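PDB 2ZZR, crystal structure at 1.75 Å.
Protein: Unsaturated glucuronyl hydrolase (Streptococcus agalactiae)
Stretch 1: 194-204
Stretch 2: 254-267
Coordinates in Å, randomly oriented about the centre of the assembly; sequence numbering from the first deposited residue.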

# COMPACT_ATOMS: atom_id res chain seq x y z
N TYR A 194 6.81 -12.07 17.01
CA TYR A 194 6.14 -11.34 15.93
C TYR A 194 6.70 -9.92 15.81
O TYR A 194 7.00 -9.45 14.71
CB TYR A 194 4.64 -11.25 16.18
CG TYR A 194 3.87 -12.55 16.10
CD1 TYR A 194 3.13 -13.01 17.19
CD2 TYR A 194 3.84 -13.31 14.92
CE1 TYR A 194 2.40 -14.19 17.12
CE2 TYR A 194 3.11 -14.50 14.84
CZ TYR A 194 2.39 -14.93 15.95
OH TYR A 194 1.65 -16.09 15.90
N ARG A 195 6.81 -9.24 16.96
CA ARG A 195 7.27 -7.86 17.00
C ARG A 195 8.75 -7.77 16.61
O ARG A 195 9.14 -6.89 15.86
CB ARG A 195 7.03 -7.24 18.38
CG ARG A 195 7.39 -5.76 18.43
CD ARG A 195 7.08 -5.08 19.76
NE ARG A 195 7.10 -3.63 19.58
CZ ARG A 195 8.21 -2.89 19.59
NH1 ARG A 195 9.40 -3.45 19.80
NH2 ARG A 195 8.13 -1.57 19.40
N GLN A 196 9.56 -8.70 17.13
CA GLN A 196 10.99 -8.74 16.83
C GLN A 196 11.26 -8.85 15.34
O GLN A 196 12.09 -8.12 14.81
CB GLN A 196 11.68 -9.87 17.59
CG GLN A 196 11.78 -9.60 19.09
CD GLN A 196 12.15 -10.83 19.92
OE1 GLN A 196 12.00 -11.98 19.48
NE2 GLN A 196 12.62 -10.59 21.13
N VAL A 197 10.55 -9.75 14.66
CA VAL A 197 10.67 -9.91 13.21
C VAL A 197 10.26 -8.63 12.47
O VAL A 197 10.97 -8.17 11.57
CB VAL A 197 9.87 -11.13 12.71
CG1 VAL A 197 9.71 -11.11 11.19
CG2 VAL A 197 10.55 -12.41 13.15
N ALA A 198 9.12 -8.05 12.87
CA ALA A 198 8.65 -6.81 12.25
C ALA A 198 9.66 -5.67 12.40
O ALA A 198 9.99 -4.97 11.43
CB ALA A 198 7.29 -6.41 12.83
N VAL A 199 10.17 -5.50 13.61
CA VAL A 199 11.12 -4.43 13.89
C VAL A 199 12.43 -4.64 13.12
O VAL A 199 12.93 -3.71 12.47
CB VAL A 199 11.37 -4.31 15.41
CG1 VAL A 199 12.54 -3.37 15.69
CG2 VAL A 199 10.11 -3.82 16.10
N ASN A 200 12.98 -5.86 13.19
CA ASN A 200 14.21 -6.19 12.47
C ASN A 200 14.06 -5.96 10.99
O ASN A 200 14.94 -5.37 10.35
CB ASN A 200 14.63 -7.64 12.72
CG ASN A 200 15.18 -7.87 14.12
OD1 ASN A 200 15.37 -6.92 14.88
ND2 ASN A 200 15.43 -9.13 14.46
N HIS A 201 12.94 -6.43 10.45
CA HIS A 201 12.65 -6.24 9.03
C HIS A 201 12.55 -4.77 8.68
O HIS A 201 13.05 -4.34 7.64
CB HIS A 201 11.37 -6.95 8.58
CG HIS A 201 11.09 -6.76 7.12
ND1 HIS A 201 11.54 -7.63 6.16
CD2 HIS A 201 10.47 -5.75 6.46
CE1 HIS A 201 11.18 -7.19 4.97
NE2 HIS A 201 10.53 -6.05 5.12
N PHE A 202 11.91 -3.99 9.55
CA PHE A 202 11.82 -2.57 9.30
C PHE A 202 13.20 -1.93 9.14
O PHE A 202 13.45 -1.23 8.17
CB PHE A 202 11.01 -1.79 10.35
CG PHE A 202 10.97 -0.33 10.04
CD1 PHE A 202 10.02 0.18 9.16
CD2 PHE A 202 11.96 0.53 10.53
CE1 PHE A 202 10.02 1.53 8.80
CE2 PHE A 202 11.98 1.87 10.18
CZ PHE A 202 11.00 2.37 9.31
N TYR A 203 14.09 -2.17 10.10
CA TYR A 203 15.42 -1.55 10.06
C TYR A 203 16.28 -2.06 8.91
O TYR A 203 17.02 -1.29 8.32
CB TYR A 203 16.14 -1.67 11.40
CG TYR A 203 15.56 -0.76 12.46
CD1 TYR A 203 14.93 -1.28 13.59
CD2 TYR A 203 15.60 0.63 12.31
CE1 TYR A 203 14.39 -0.45 14.56
CE2 TYR A 203 15.06 1.48 13.27
CZ TYR A 203 14.46 0.93 14.39
OH TYR A 203 13.91 1.76 15.36
N ALA A 204 16.16 -3.34 8.58
CA ALA A 204 16.85 -3.90 7.41
C ALA A 204 16.41 -3.16 6.15
O ALA A 204 17.22 -2.85 5.27
CB ALA A 204 16.60 -5.39 7.30
N GLY A 254 4.42 2.74 4.28
CA GLY A 254 4.97 1.73 5.18
C GLY A 254 5.67 2.31 6.41
O GLY A 254 5.62 1.73 7.49
N ILE A 255 6.33 3.46 6.24
CA ILE A 255 7.06 4.08 7.35
C ILE A 255 6.11 4.54 8.48
O ILE A 255 6.28 4.10 9.61
CB ILE A 255 8.02 5.22 6.88
CG1 ILE A 255 9.17 4.64 6.05
CG2 ILE A 255 8.56 5.98 8.11
CD1 ILE A 255 9.99 5.70 5.30
N PRO A 256 5.13 5.43 8.18
CA PRO A 256 4.22 5.83 9.27
C PRO A 256 3.43 4.67 9.89
O PRO A 256 3.18 4.68 11.10
CB PRO A 256 3.29 6.87 8.61
CG PRO A 256 3.42 6.64 7.14
CD PRO A 256 4.83 6.15 6.93
N LEU A 257 3.06 3.67 9.08
CA LEU A 257 2.37 2.50 9.63
C LEU A 257 3.22 1.81 10.70
O LEU A 257 2.74 1.50 11.79
CB LEU A 257 1.99 1.52 8.52
CG LEU A 257 0.82 1.92 7.62
CD1 LEU A 257 0.67 0.91 6.49
CD2 LEU A 257 -0.48 2.00 8.43
N SER A 258 4.51 1.61 10.39
CA SER A 258 5.43 1.02 11.36
C SER A 258 5.72 1.94 12.54
O SER A 258 5.89 1.47 13.68
CB SER A 258 6.74 0.63 10.67
OG SER A 258 6.48 -0.30 9.64
N TYR A 259 5.76 3.24 12.27
CA TYR A 259 5.98 4.24 13.32
C TYR A 259 4.93 4.12 14.44
O TYR A 259 5.26 4.28 15.62
CB TYR A 259 6.01 5.65 12.75
CG TYR A 259 6.10 6.71 13.83
CD1 TYR A 259 7.33 7.07 14.39
CD2 TYR A 259 4.95 7.34 14.31
CE1 TYR A 259 7.41 8.04 15.39
CE2 TYR A 259 5.02 8.30 15.32
CZ TYR A 259 6.25 8.64 15.85
OH TYR A 259 6.31 9.59 16.85
N ARG A 260 3.68 3.85 14.07
CA ARG A 260 2.62 3.66 15.07
C ARG A 260 3.08 2.70 16.16
O ARG A 260 2.80 2.90 17.34
CB ARG A 260 1.38 3.03 14.46
CG ARG A 260 0.68 3.81 13.38
CD ARG A 260 -0.48 2.97 12.85
NE ARG A 260 -0.01 1.71 12.26
CZ ARG A 260 -0.75 0.60 12.13
NH1 ARG A 260 -2.01 0.57 12.55
NH2 ARG A 260 -0.21 -0.48 11.58
N LYS A 261 3.78 1.66 15.74
CA LYS A 261 4.09 0.52 16.59
C LYS A 261 5.49 0.57 17.17
O LYS A 261 5.84 -0.23 18.05
CB LYS A 261 3.89 -0.77 15.79
CG LYS A 261 2.55 -0.87 15.07
CD LYS A 261 1.38 -0.79 16.06
CE LYS A 261 0.04 -0.86 15.34
NZ LYS A 261 -1.07 -0.75 16.34
N MET A 262 6.30 1.51 16.69
CA MET A 262 7.71 1.56 17.07
C MET A 262 8.08 2.88 17.72
O MET A 262 8.95 2.92 18.60
CB MET A 262 8.59 1.30 15.84
CG MET A 262 8.44 -0.10 15.30
SD MET A 262 9.27 -0.36 13.72
CE MET A 262 10.98 -0.11 14.19
N LYS A 263 7.43 3.95 17.28
CA LYS A 263 7.61 5.30 17.84
C LYS A 263 9.07 5.73 17.89
O LYS A 263 9.55 6.29 18.89
CB LYS A 263 6.92 5.41 19.20
CG LYS A 263 5.39 5.32 19.13
CD LYS A 263 4.85 6.41 18.20
CE LYS A 263 3.33 6.44 18.15
NZ LYS A 263 2.80 7.55 19.01
N ASP A 264 9.78 5.46 16.80
CA ASP A 264 11.16 5.91 16.64
C ASP A 264 11.13 7.16 15.78
O ASP A 264 10.71 7.11 14.63
CB ASP A 264 11.97 4.78 15.98
CG ASP A 264 13.41 5.17 15.67
OD1 ASP A 264 13.85 6.30 16.00
OD2 ASP A 264 14.12 4.32 15.09
N TYR A 265 11.55 8.29 16.35
CA TYR A 265 11.53 9.56 15.61
C TYR A 265 12.36 9.53 14.31
O TYR A 265 12.08 10.29 13.38
CB TYR A 265 11.95 10.74 16.50
CG TYR A 265 11.79 12.07 15.80
CD1 TYR A 265 12.88 12.72 15.22
CD2 TYR A 265 10.53 12.66 15.68
CE1 TYR A 265 12.73 13.92 14.56
CE2 TYR A 265 10.36 13.87 15.01
CZ TYR A 265 11.47 14.49 14.45
OH TYR A 265 11.31 15.68 13.79
N GLN A 266 13.36 8.65 14.25
CA GLN A 266 14.11 8.44 13.00
C GLN A 266 13.18 8.10 11.83
O GLN A 266 13.48 8.40 10.68
CB GLN A 266 15.12 7.31 13.16
CG GLN A 266 16.24 7.57 14.14
CD GLN A 266 17.20 6.41 14.21
OE1 GLN A 266 16.84 5.30 14.60
NE2 GLN A 266 18.44 6.67 13.82
N GLN A 267 12.05 7.47 12.14
CA GLN A 267 11.07 7.11 11.12
C GLN A 267 10.34 8.33 10.56
O GLN A 267 10.01 8.38 9.37
CB GLN A 267 10.06 6.11 11.68
CG GLN A 267 10.68 4.78 12.07
CD GLN A 267 9.72 3.89 12.81
OE1 GLN A 267 9.23 4.25 13.88
NE2 GLN A 267 9.47 2.69 12.27
O HOH W 1 4.49 -2.52 19.09
O HOH W 2 10.32 0.65 19.20

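The axes of the two facing helices approach to 11.3 Å, with their N-to-C directions 136° apart; 404 Å² is buried, both sides summed. At that spacing side chains must bridge the gap, and contacts come from Arg 195, Val 199, Phe 202 and Tyr 203.

Arg 195 leaves its helix sideways, but its first three chi angles are all t, and this extension brings NH2 to 3.0 Å from Lys 261 O, a hydrogen bond with an N-H...O angle of 152°. The carbonyl lies near the guanidinium plane, where the N-H groups point. One water links Arg 195 NE to Lys 261 O, another Arg 195 NH2 to Met 262 O.

One turn on, Val 199 CG1 packs 3.9 Å from Met 262 CE. The flexible methionine fits among Arg 195, Val 199, Phe 202 and Tyr 203.

Phe 202 points toward stretch 2 and has 100 Å² covered, the most of any residue here. Its ring sits among Ile 255, Ser 258, Met 262 and Gln 267: Gln 267 NE2 lies over one face, 3.3 Å from Phe 202 CZ, and Ile 255 CA at the edge.

Tyr 203 CE1 touches Met 262 CE (3.4 Å), while Tyr 203 OH donates to Asp 264 OD2 at 2.6 Å. Asp 264 OD1 caps the next helix, accepting from Gln 266 N at 3.0 Å.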